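Local atomic coordinates of outer protein YopM (Yersinia pestis, PDB entry 1JL5), a protein that serves as a leucine-rich repeat virulence effector, probably altering host cell physiology so that the bacterium survives in host tissues. Residues E321-N326 / R341-F346; A350-L355 / E371-P376; Q361-Y366 / V379-M384. One frame throughout, in Å; residues are numbered along the deposited sequence.

The three contacts lie in the last modelled coils of the leucine-rich repeat solenoid. Contacts 1 and 3 pair strands 321-323 with 341-343 and 361-363 with 381-385. Strands 341-343 and 361-363 are neighbours in the sheet, and contact 1 closes before contact 3 opens; their centres are about 9 Å apart. Contact 2 joins the loops behind these strands, about 13 Å from the centre of contact 1 and 10 Å from that of contact 3. Its segments alternate with those of contact 3 along the chain, and L342, L362 and M384 pack against its loops. Neighbouring coils are thus joined along the strands, those of contact 2 also across the loops, and another subunit continues the sheet beyond strand 381-385.

Contact 1: residues E321-N326 / R341-F346; sequences ELNVSN and RLIASF. With CA (calcium ion), chain B.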
loop_
_atom_site.group_PDB
_atom_site.type_symbol
_atom_site.label_atom_id
_atom_site.label_comp_id
_atom_site.label_asym_id
_atom_site.label_seq_id
_atom_site.Cartn_x
_atom_site.Cartn_y
_atom_site.Cartn_z
ATOM N N GLU A 321 -16.713 -14.690 5.127
ATOM C CA GLU A 321 -15.861 -13.831 4.347
ATOM C C GLU A 321 -15.819 -14.305 2.922
ATOM O O GLU A 321 -15.514 -15.463 2.635
ATOM C CB GLU A 321 -14.443 -13.770 4.902
ATOM C CG GLU A 321 -13.563 -12.882 4.038
ATOM C CD GLU A 321 -12.274 -12.478 4.711
ATOM O OE1 GLU A 321 -12.041 -12.894 5.864
ATOM O OE2 GLU A 321 -11.495 -11.739 4.075
ATOM N N LEU A 322 -16.166 -13.397 2.032
ATOM C CA LEU A 322 -16.143 -13.694 0.630
ATOM C C LEU A 322 -15.221 -12.700 -0.022
ATOM O O LEU A 322 -15.470 -11.496 -0.005
ATOM C CB LEU A 322 -17.522 -13.558 0.011
ATOM C CG LEU A 322 -17.506 -13.770 -1.503
ATOM C CD1 LEU A 322 -17.049 -15.193 -1.804
ATOM C CD2 LEU A 322 -18.890 -13.508 -2.080
ATOM N N ASN A 323 -14.133 -13.208 -0.572
ATOM C CA ASN A 323 -13.219 -12.351 -1.281
ATOM C C ASN A 323 -13.179 -12.872 -2.697
ATOM O O ASN A 323 -12.615 -13.931 -2.969
ATOM C CB ASN A 323 -11.821 -12.392 -0.681
ATOM C CG ASN A 323 -10.908 -11.378 -1.319
ATOM O OD1 ASN A 323 -11.188 -10.900 -2.420
ATOM N ND2 ASN A 323 -9.816 -11.045 -0.649
ATOM N N VAL A 324 -13.824 -12.145 -3.595
ATOM C CA VAL A 324 -13.842 -12.516 -4.999
ATOM C C VAL A 324 -13.322 -11.294 -5.722
ATOM O O VAL A 324 -13.657 -11.013 -6.871
ATOM C CB VAL A 324 -15.253 -12.851 -5.471
ATOM C CG1 VAL A 324 -15.705 -14.151 -4.831
ATOM C CG2 VAL A 324 -16.196 -11.721 -5.116
ATOM N N SER A 325 -12.495 -10.560 -5.001
ATOM C CA SER A 325 -11.892 -9.362 -5.533
ATOM C C SER A 325 -11.149 -9.706 -6.803
ATOM O O SER A 325 -10.609 -10.802 -6.958
ATOM C CB SER A 325 -10.898 -8.780 -4.531
ATOM O OG SER A 325 -10.314 -7.607 -5.062
ATOM N N ASN A 326 -11.125 -8.754 -7.715
ATOM C CA ASN A 326 -10.407 -8.929 -8.952
ATOM C C ASN A 326 -10.807 -10.166 -9.720
ATOM O O ASN A 326 -10.010 -11.075 -9.940
ATOM C CB ASN A 326 -8.903 -8.955 -8.687
ATOM C CG ASN A 326 -8.108 -8.910 -9.965
ATOM O OD1 ASN A 326 -8.543 -8.309 -10.942
ATOM N ND2 ASN A 326 -6.939 -9.536 -9.967
ATOM N N ARG A 341 -17.577 -10.292 5.864
ATOM C CA ARG A 341 -16.603 -9.617 5.037
ATOM C C ARG A 341 -16.871 -9.893 3.576
ATOM O O ARG A 341 -16.862 -11.040 3.131
ATOM C CB ARG A 341 -15.199 -10.081 5.405
ATOM C CG ARG A 341 -14.735 -9.639 6.781
ATOM C CD ARG A 341 -13.658 -10.566 7.315
ATOM N NE ARG A 341 -12.460 -9.859 7.755
ATOM C CZ ARG A 341 -11.508 -9.404 6.940
ATOM N NH1 ARG A 341 -11.603 -9.576 5.622
ATOM N NH2 ARG A 341 -10.450 -8.780 7.446
ATOM N N LEU A 342 -17.143 -8.833 2.835
ATOM C CA LEU A 342 -17.371 -8.970 1.420
ATOM C C LEU A 342 -16.326 -8.148 0.691
ATOM O O LEU A 342 -16.319 -6.916 0.763
ATOM C CB LEU A 342 -18.767 -8.486 1.024
ATOM C CG LEU A 342 -18.989 -8.524 -0.494
ATOM C CD1 LEU A 342 -18.693 -9.918 -1.029
ATOM C CD2 LEU A 342 -20.416 -8.119 -0.826
ATOM N N ILE A 343 -15.416 -8.840 0.026
ATOM C CA ILE A 343 -14.400 -8.168 -0.759
ATOM C C ILE A 343 -14.710 -8.609 -2.171
ATOM O O ILE A 343 -14.462 -9.751 -2.536
ATOM C CB ILE A 343 -12.976 -8.610 -0.388
ATOM C CG1 ILE A 343 -12.697 -8.328 1.092
ATOM C CG2 ILE A 343 -11.968 -7.848 -1.241
ATOM C CD1 ILE A 343 -13.302 -9.336 2.030
ATOM N N ALA A 344 -15.293 -7.707 -2.948
ATOM C CA ALA A 344 -15.664 -8.004 -4.319
ATOM C C ALA A 344 -15.177 -6.862 -5.196
ATOM O O ALA A 344 -15.712 -6.594 -6.273
ATOM C CB ALA A 344 -17.169 -8.156 -4.430
ATOM N N SER A 345 -14.151 -6.185 -4.707
ATOM C CA SER A 345 -13.553 -5.083 -5.430
ATOM C C SER A 345 -12.938 -5.604 -6.721
ATOM O O SER A 345 -12.690 -6.804 -6.866
ATOM C CB SER A 345 -12.466 -4.457 -4.571
ATOM O OG SER A 345 -11.577 -5.472 -4.157
ATOM N N PHE A 346 -12.694 -4.698 -7.657
ATOM C CA PHE A 346 -12.089 -5.058 -8.930
ATOM C C PHE A 346 -12.863 -6.142 -9.649
ATOM O O PHE A 346 -12.334 -7.192 -10.014
ATOM C CB PHE A 346 -10.652 -5.496 -8.704
ATOM C CG PHE A 346 -9.791 -4.414 -8.158
ATOM C CD1 PHE A 346 -9.428 -3.333 -8.959
ATOM C CD2 PHE A 346 -9.346 -4.459 -6.841
ATOM C CE1 PHE A 346 -8.632 -2.314 -8.455
ATOM C CE2 PHE A 346 -8.550 -3.444 -6.329
ATOM C CZ PHE A 346 -8.192 -2.369 -7.139
HETATM CA CA CA B . -8.838 -7.162 -12.846
HETATM O O HOH W 1 -11.046 -7.853 -12.632
HETATM O O HOH W 2 -6.649 -6.956 -12.637
HETATM O O HOH W 3 -9.065 -5.135 -11.964
#
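E321 and R341 meet on the first rung of strands 321-323 and 341-343, which run parallel in successive coils of the leucine-rich repeat solenoid. Their side chains lie side by side and point the same way, and E321 OE2 forms a salt bridge with R341 NH1 at 2.7 Å. The carboxylate and guanidinium planes are turned 27° from each other. On the same face of the sheet, I343 CD1 lies beside the bridge, 3.6 Å from E321 OE2, while I343 CG2 rests against the side-chain carbonyl of N323. The other face is leucine: L322 CD2 touches L342 CD1 at 3.7 Å, the two chains again aligned. V324 CG2 and A344 CB extend this apolar strip by one more pair, at 3.8 Å.

Behind the side chains, a parallel ladder sets the register through L322 N to R341 O, I343 N to L322 O and V324 N to I343 O. Past the strands the coils stay joined, N326 N donating to S345 O. N323 OD1 accepts from S325 N at 2.9 Å, closing an Asx turn as the strand ends. S325 OG, anti to its backbone N (chi1 -180°), is hydrogen-bonded to S345 OG at 2.6 Å and also lies at the edge of the F346 ring. N327 and N347 both donate through ND2 to V324 O, and N347 and N367 do the same to A344 O, an asparagine ladder of the kind familiar in leucine-rich repeats. At the far end N326 ND2 is held by S306 OG and by E286 of the second subunit. N326 OD1 binds a calcium ion at 2.2 Å, alongside three waters and N246 and D266 of the second subunit.

Contact 2: residues A350-L355 / E371-P376; sequences AEVPEL and EFPDIP
L355 carries CG anti to its own carbonyl carbon (chi1 -60°) and CD1 anti to CA (chi2 178°), and the CD1 methyl thereby reaches into the facing loop. There CD1 touches P373 CG at 3.6 Å and I375 CD1 at 3.7 Å, and lies 3.3 Å from the backbone oxygen of D374. Closer to the backbone, L355 CB presses on P376 CD at 3.4 Å, a tight approach in which the two side chains cross at about a right angle. V352 meets P373 mainly through its branch point, CB to P373 CG at 3.5 Å, with CG1 and CG2 spread over the same proline ring. Such proline-rich loops form the convex wall of the leucine-rich repeat solenoid, and here segments 350-355 and 371-376 stack with no direct hydrogen bond between them. Two waters bridge them: one accepts from V352 N and donates to E371 O, and another accepts from L355 N at 2.7 Å and donates to D374 O at 2.6 Å. Just beside them the backbones of A350 and R370 are hydrogen-bonded. Inward, V352 and L355 pack on L342, while I375 packs on L362 and M384. On the outer side the carboxylates E351 OE1 and E371 OE2 lie 5.0 Å apart and, if both are ionised, probably repel weakly.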
loop_
_atom_site.group_PDB
_atom_site.type_symbol
_atom_site.label_atom_id
_atom_site.label_comp_id
_atom_site.label_asym_id
_atom_site.label_seq_id
_atom_site.Cartn_x
_atom_site.Cartn_y
_atom_site.Cartn_z
ATOM N N ALA A 350 -22.357 -4.082 -11.191
ATOM C CA ALA A 350 -23.159 -2.894 -11.443
ATOM C C ALA A 350 -23.837 -2.634 -10.106
ATOM O O ALA A 350 -24.131 -1.495 -9.744
ATOM C CB ALA A 350 -24.205 -3.177 -12.509
ATOM N N GLU A 351 -24.060 -3.718 -9.372
ATOM C CA GLU A 351 -24.705 -3.650 -8.071
ATOM C C GLU A 351 -24.115 -4.660 -7.109
ATOM O O GLU A 351 -23.670 -5.737 -7.503
ATOM C CB GLU A 351 -26.195 -3.962 -8.192
ATOM C CG GLU A 351 -26.966 -3.123 -9.186
ATOM C CD GLU A 351 -28.370 -3.657 -9.389
ATOM O OE1 GLU A 351 -29.128 -3.719 -8.398
ATOM O OE2 GLU A 351 -28.712 -4.021 -10.536
ATOM N N VAL A 352 -24.120 -4.299 -5.835
ATOM C CA VAL A 352 -23.666 -5.197 -4.798
ATOM C C VAL A 352 -25.000 -5.726 -4.287
ATOM O O VAL A 352 -25.919 -4.949 -4.041
ATOM C CB VAL A 352 -22.953 -4.443 -3.671
ATOM C CG1 VAL A 352 -22.656 -5.392 -2.523
ATOM C CG2 VAL A 352 -21.670 -3.823 -4.194
ATOM N N PRO A 353 -25.139 -7.051 -4.151
ATOM C CA PRO A 353 -26.417 -7.572 -3.661
ATOM C C PRO A 353 -26.734 -6.954 -2.306
ATOM O O PRO A 353 -25.868 -6.341 -1.676
ATOM C CB PRO A 353 -26.162 -9.074 -3.554
ATOM C CG PRO A 353 -25.100 -9.319 -4.585
ATOM C CD PRO A 353 -24.183 -8.142 -4.390
ATOM N N GLU A 354 -27.974 -7.113 -1.861
ATOM C CA GLU A 354 -28.374 -6.583 -0.569
ATOM C C GLU A 354 -27.381 -7.115 0.449
ATOM O O GLU A 354 -27.122 -8.316 0.517
ATOM C CB GLU A 354 -29.776 -7.052 -0.215
ATOM C CG GLU A 354 -30.288 -6.469 1.080
ATOM C CD GLU A 354 -31.717 -6.857 1.348
ATOM O OE1 GLU A 354 -31.976 -8.065 1.530
ATOM O OE2 GLU A 354 -32.581 -5.956 1.368
ATOM N N LEU A 355 -26.820 -6.217 1.239
ATOM C CA LEU A 355 -25.833 -6.606 2.223
ATOM C C LEU A 355 -26.437 -7.220 3.469
ATOM O O LEU A 355 -27.431 -6.733 3.994
ATOM C CB LEU A 355 -24.992 -5.392 2.602
ATOM C CG LEU A 355 -24.238 -4.783 1.417
ATOM C CD1 LEU A 355 -23.478 -3.550 1.874
ATOM C CD2 LEU A 355 -23.278 -5.828 0.833
ATOM N N GLU A 371 -24.640 2.298 -8.223
ATOM C CA GLU A 371 -24.927 2.927 -6.942
ATOM C C GLU A 371 -24.364 2.046 -5.837
ATOM O O GLU A 371 -24.196 0.840 -6.022
ATOM C CB GLU A 371 -26.437 3.058 -6.755
ATOM C CG GLU A 371 -27.143 1.715 -6.641
ATOM C CD GLU A 371 -28.652 1.846 -6.614
ATOM O OE1 GLU A 371 -29.165 2.659 -5.813
ATOM O OE2 GLU A 371 -29.326 1.131 -7.390
ATOM N N PHE A 372 -24.065 2.645 -4.691
ATOM C CA PHE A 372 -23.552 1.874 -3.574
ATOM C C PHE A 372 -24.742 1.179 -2.942
ATOM O O PHE A 372 -25.841 1.726 -2.900
ATOM C CB PHE A 372 -22.879 2.776 -2.538
ATOM C CG PHE A 372 -21.647 3.477 -3.046
ATOM C CD1 PHE A 372 -20.861 2.905 -4.043
ATOM C CD2 PHE A 372 -21.251 4.692 -2.494
ATOM C CE1 PHE A 372 -19.698 3.533 -4.486
ATOM C CE2 PHE A 372 -20.089 5.327 -2.928
ATOM C CZ PHE A 372 -19.310 4.747 -3.925
ATOM N N PRO A 373 -24.548 -0.047 -2.450
ATOM C CA PRO A 373 -25.679 -0.736 -1.835
ATOM C C PRO A 373 -25.947 -0.104 -0.479
ATOM O O PRO A 373 -25.088 0.596 0.062
ATOM C CB PRO A 373 -25.166 -2.159 -1.705
ATOM C CG PRO A 373 -23.719 -1.934 -1.360
ATOM C CD PRO A 373 -23.315 -0.847 -2.339
ATOM N N ASP A 374 -27.135 -0.326 0.068
ATOM C CA ASP A 374 -27.429 0.217 1.380
ATOM C C ASP A 374 -26.405 -0.433 2.295
ATOM O O ASP A 374 -26.194 -1.642 2.245
ATOM C CB ASP A 374 -28.846 -0.150 1.822
ATOM C CG ASP A 374 -29.907 0.524 0.981
ATOM O OD1 ASP A 374 -29.823 1.760 0.810
ATOM O OD2 ASP A 374 -30.824 -0.176 0.497
ATOM N N ILE A 375 -25.752 0.371 3.117
ATOM C CA ILE A 375 -24.745 -0.153 4.016
ATOM C C ILE A 375 -25.323 -0.491 5.375
ATOM O O ILE A 375 -25.781 0.387 6.102
ATOM C CB ILE A 375 -23.597 0.856 4.200
ATOM C CG1 ILE A 375 -23.008 1.215 2.834
ATOM C CG2 ILE A 375 -22.532 0.278 5.107
ATOM C CD1 ILE A 375 -22.642 0.004 1.980
ATOM N N PRO A 376 -25.329 -1.782 5.731
ATOM C CA PRO A 376 -25.864 -2.174 7.034
ATOM C C PRO A 376 -25.089 -1.424 8.107
ATOM O O PRO A 376 -23.903 -1.136 7.934
ATOM C CB PRO A 376 -25.604 -3.677 7.072
ATOM C CG PRO A 376 -25.762 -4.067 5.634
ATOM C CD PRO A 376 -24.994 -2.968 4.923
HETATM O O HOH W 4 -24.948 -1.624 -5.313
HETATM O O HOH W 5 -27.397 -3.582 1.091
#

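Contact 3: residues Q361-Y366 / V379-M384; sequences QLHVEY and VEDLRM
R383 lies over the ring of H363, on the last rung between strands 361-363 and 381-385 at the C-terminal end of the modelled leucine-rich repeat solenoid. Its CB approaches H363 CD2 at 3.6 Å, and CG comes to the same atom at 3.3 Å. CD sits over the ring face in a CH-pi contact, 3.9 Å from the centroid. The chain then bends at chi3 (-45°), placing NE above the ring centre, 3.4 Å from its plane, with E365 OE1 beside it. CZ follows over the same face, so the guanidinium stacks flat on the imidazole, planes only 11° apart. At the tip, NH2 forms a salt bridge with E365 OE2 at 2.6 Å. E365 CG almost eclipses the backbone N (chi1 6°), a strained torsion, and the chain runs on extended beyond it to the guanidinium.

The opposite face of H363 takes Q361 CG near its rim. Along the ring edge, H363 NE2 donates to D381 OD1 in a very short hydrogen bond, modelled at 2.5 Å. The second oxygen, D381 OD2, accepts from Q361 NE2 at 2.8 Å, the amide coming from well above the carboxylate plane. D381 is thus gripped by two side chains of the preceding strand, while R383 and Q361 hold the imidazole between them. Parallel backbone bonds fix the rungs: L362 N to D381 O, R383 N to L362 O, and V364 N to R383 O. D381 to M384 also pair, antiparallel, with a strand of the third subunit, carrying the sheet across the interface. On the inward face L362 CD2 and L382 CD1 are pressed together at 3.4 Å, and M384 SD touches the same CD2 methyl.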
loop_
_atom_site.group_PDB
_atom_site.type_symbol
_atom_site.label_atom_id
_atom_site.label_comp_id
_atom_site.label_asym_id
_atom_site.label_seq_id
_atom_site.Cartn_x
_atom_site.Cartn_y
_atom_site.Cartn_z
ATOM N N GLN A 361 -17.406 -5.879 6.905
ATOM C CA GLN A 361 -16.528 -5.325 5.906
ATOM C C GLN A 361 -17.069 -5.435 4.503
ATOM O O GLN A 361 -17.498 -6.497 4.058
ATOM C CB GLN A 361 -15.179 -6.019 6.002
ATOM C CG GLN A 361 -14.154 -5.534 5.017
ATOM C CD GLN A 361 -12.890 -6.327 5.143
ATOM O OE1 GLN A 361 -12.902 -7.545 4.999
ATOM N NE2 GLN A 361 -11.787 -5.650 5.427
ATOM N N LEU A 362 -17.055 -4.305 3.815
ATOM C CA LEU A 362 -17.508 -4.250 2.451
ATOM C C LEU A 362 -16.455 -3.536 1.631
ATOM O O LEU A 362 -16.303 -2.323 1.726
ATOM C CB LEU A 362 -18.825 -3.490 2.340
ATOM C CG LEU A 362 -19.303 -3.430 0.892
ATOM C CD1 LEU A 362 -19.607 -4.838 0.410
ATOM C CD2 LEU A 362 -20.525 -2.539 0.778
ATOM N N HIS A 363 -15.707 -4.299 0.850
ATOM C CA HIS A 363 -14.700 -3.723 -0.029
ATOM C C HIS A 363 -15.148 -4.099 -1.417
ATOM O O HIS A 363 -14.916 -5.213 -1.871
ATOM C CB HIS A 363 -13.321 -4.307 0.260
ATOM C CG HIS A 363 -12.726 -3.821 1.543
ATOM N ND1 HIS A 363 -11.481 -4.214 1.984
ATOM C CD2 HIS A 363 -13.210 -2.978 2.484
ATOM C CE1 HIS A 363 -11.225 -3.633 3.141
ATOM N NE2 HIS A 363 -12.258 -2.879 3.466
ATOM N N VAL A 364 -15.830 -3.170 -2.071
ATOM C CA VAL A 364 -16.336 -3.400 -3.413
ATOM C C VAL A 364 -15.796 -2.299 -4.305
ATOM O O VAL A 364 -16.386 -1.923 -5.318
ATOM C CB VAL A 364 -17.868 -3.411 -3.417
ATOM C CG1 VAL A 364 -18.390 -3.607 -4.828
ATOM C CG2 VAL A 364 -18.356 -4.549 -2.535
ATOM N N GLU A 365 -14.643 -1.798 -3.892
ATOM C CA GLU A 365 -13.916 -0.757 -4.597
ATOM C C GLU A 365 -13.690 -1.183 -6.044
ATOM O O GLU A 365 -13.480 -2.359 -6.332
ATOM C CB GLU A 365 -12.565 -0.561 -3.902
ATOM C CG GLU A 365 -12.339 -1.608 -2.797
ATOM C CD GLU A 365 -10.940 -1.603 -2.227
ATOM O OE1 GLU A 365 -10.451 -0.515 -1.841
ATOM O OE2 GLU A 365 -10.332 -2.691 -2.154
ATOM N N TYR A 366 -13.754 -0.223 -6.956
ATOM C CA TYR A 366 -13.505 -0.498 -8.361
ATOM C C TYR A 366 -14.423 -1.531 -8.975
ATOM O O TYR A 366 -14.012 -2.625 -9.365
ATOM C CB TYR A 366 -12.046 -0.905 -8.534
ATOM C CG TYR A 366 -11.125 0.135 -7.949
ATOM C CD1 TYR A 366 -10.993 1.386 -8.549
ATOM C CD2 TYR A 366 -10.424 -0.109 -6.774
ATOM C CE1 TYR A 366 -10.186 2.367 -7.994
ATOM C CE2 TYR A 366 -9.611 0.869 -6.208
ATOM C CZ TYR A 366 -9.497 2.105 -6.826
ATOM O OH TYR A 366 -8.685 3.074 -6.283
ATOM N N VAL A 379 -21.655 -2.652 9.109
ATOM C CA VAL A 379 -20.440 -2.397 8.349
ATOM C C VAL A 379 -19.514 -1.440 9.079
ATOM O O VAL A 379 -19.850 -0.277 9.288
ATOM C CB VAL A 379 -20.767 -1.825 6.962
ATOM C CG1 VAL A 379 -19.481 -1.536 6.195
ATOM C CG2 VAL A 379 -21.635 -2.811 6.198
ATOM N N GLU A 380 -18.348 -1.944 9.470
ATOM C CA GLU A 380 -17.351 -1.146 10.175
ATOM C C GLU A 380 -16.262 -0.730 9.194
ATOM O O GLU A 380 -15.689 0.349 9.294
ATOM C CB GLU A 380 -16.691 -1.970 11.285
ATOM C CG GLU A 380 -17.644 -2.752 12.157
ATOM C CD GLU A 380 -16.923 -3.630 13.168
ATOM O OE1 GLU A 380 -15.941 -4.304 12.788
ATOM O OE2 GLU A 380 -17.345 -3.661 14.341
ATOM N N ASP A 381 -15.985 -1.615 8.247
ATOM C CA ASP A 381 -14.945 -1.408 7.254
ATOM C C ASP A 381 -15.558 -1.346 5.868
ATOM O O ASP A 381 -15.958 -2.365 5.310
ATOM C CB ASP A 381 -13.958 -2.563 7.334
ATOM C CG ASP A 381 -12.806 -2.407 6.386
ATOM O OD1 ASP A 381 -12.899 -1.578 5.455
ATOM O OD2 ASP A 381 -11.810 -3.129 6.570
ATOM N N LEU A 382 -15.616 -0.146 5.311
ATOM C CA LEU A 382 -16.210 0.048 4.007
ATOM C C LEU A 382 -15.276 0.715 3.009
ATOM O O LEU A 382 -14.577 1.676 3.331
ATOM C CB LEU A 382 -17.478 0.888 4.150
ATOM C CG LEU A 382 -18.236 1.270 2.882
ATOM C CD1 LEU A 382 -18.745 0.022 2.188
ATOM C CD2 LEU A 382 -19.392 2.183 3.251
ATOM N N ARG A 383 -15.266 0.185 1.795
ATOM C CA ARG A 383 -14.464 0.745 0.723
ATOM C C ARG A 383 -15.241 0.522 -0.549
ATOM O O ARG A 383 -15.549 -0.608 -0.918
ATOM C CB ARG A 383 -13.084 0.082 0.636
ATOM C CG ARG A 383 -12.290 0.184 1.929
ATOM C CD ARG A 383 -10.792 0.040 1.732
ATOM N NE ARG A 383 -10.440 -1.059 0.846
ATOM C CZ ARG A 383 -9.302 -1.741 0.926
ATOM N NH1 ARG A 383 -8.411 -1.437 1.859
ATOM N NH2 ARG A 383 -9.049 -2.721 0.067
ATOM N N MET A 384 -15.600 1.620 -1.195
ATOM C CA MET A 384 -16.333 1.560 -2.438
ATOM C C MET A 384 -15.757 2.609 -3.360
ATOM O O MET A 384 -15.408 3.701 -2.927
ATOM C CB MET A 384 -17.818 1.828 -2.199
ATOM C CG MET A 384 -18.466 0.842 -1.245
ATOM S SD MET A 384 -20.259 0.959 -1.245
ATOM C CE MET A 384 -20.524 2.222 -0.013
#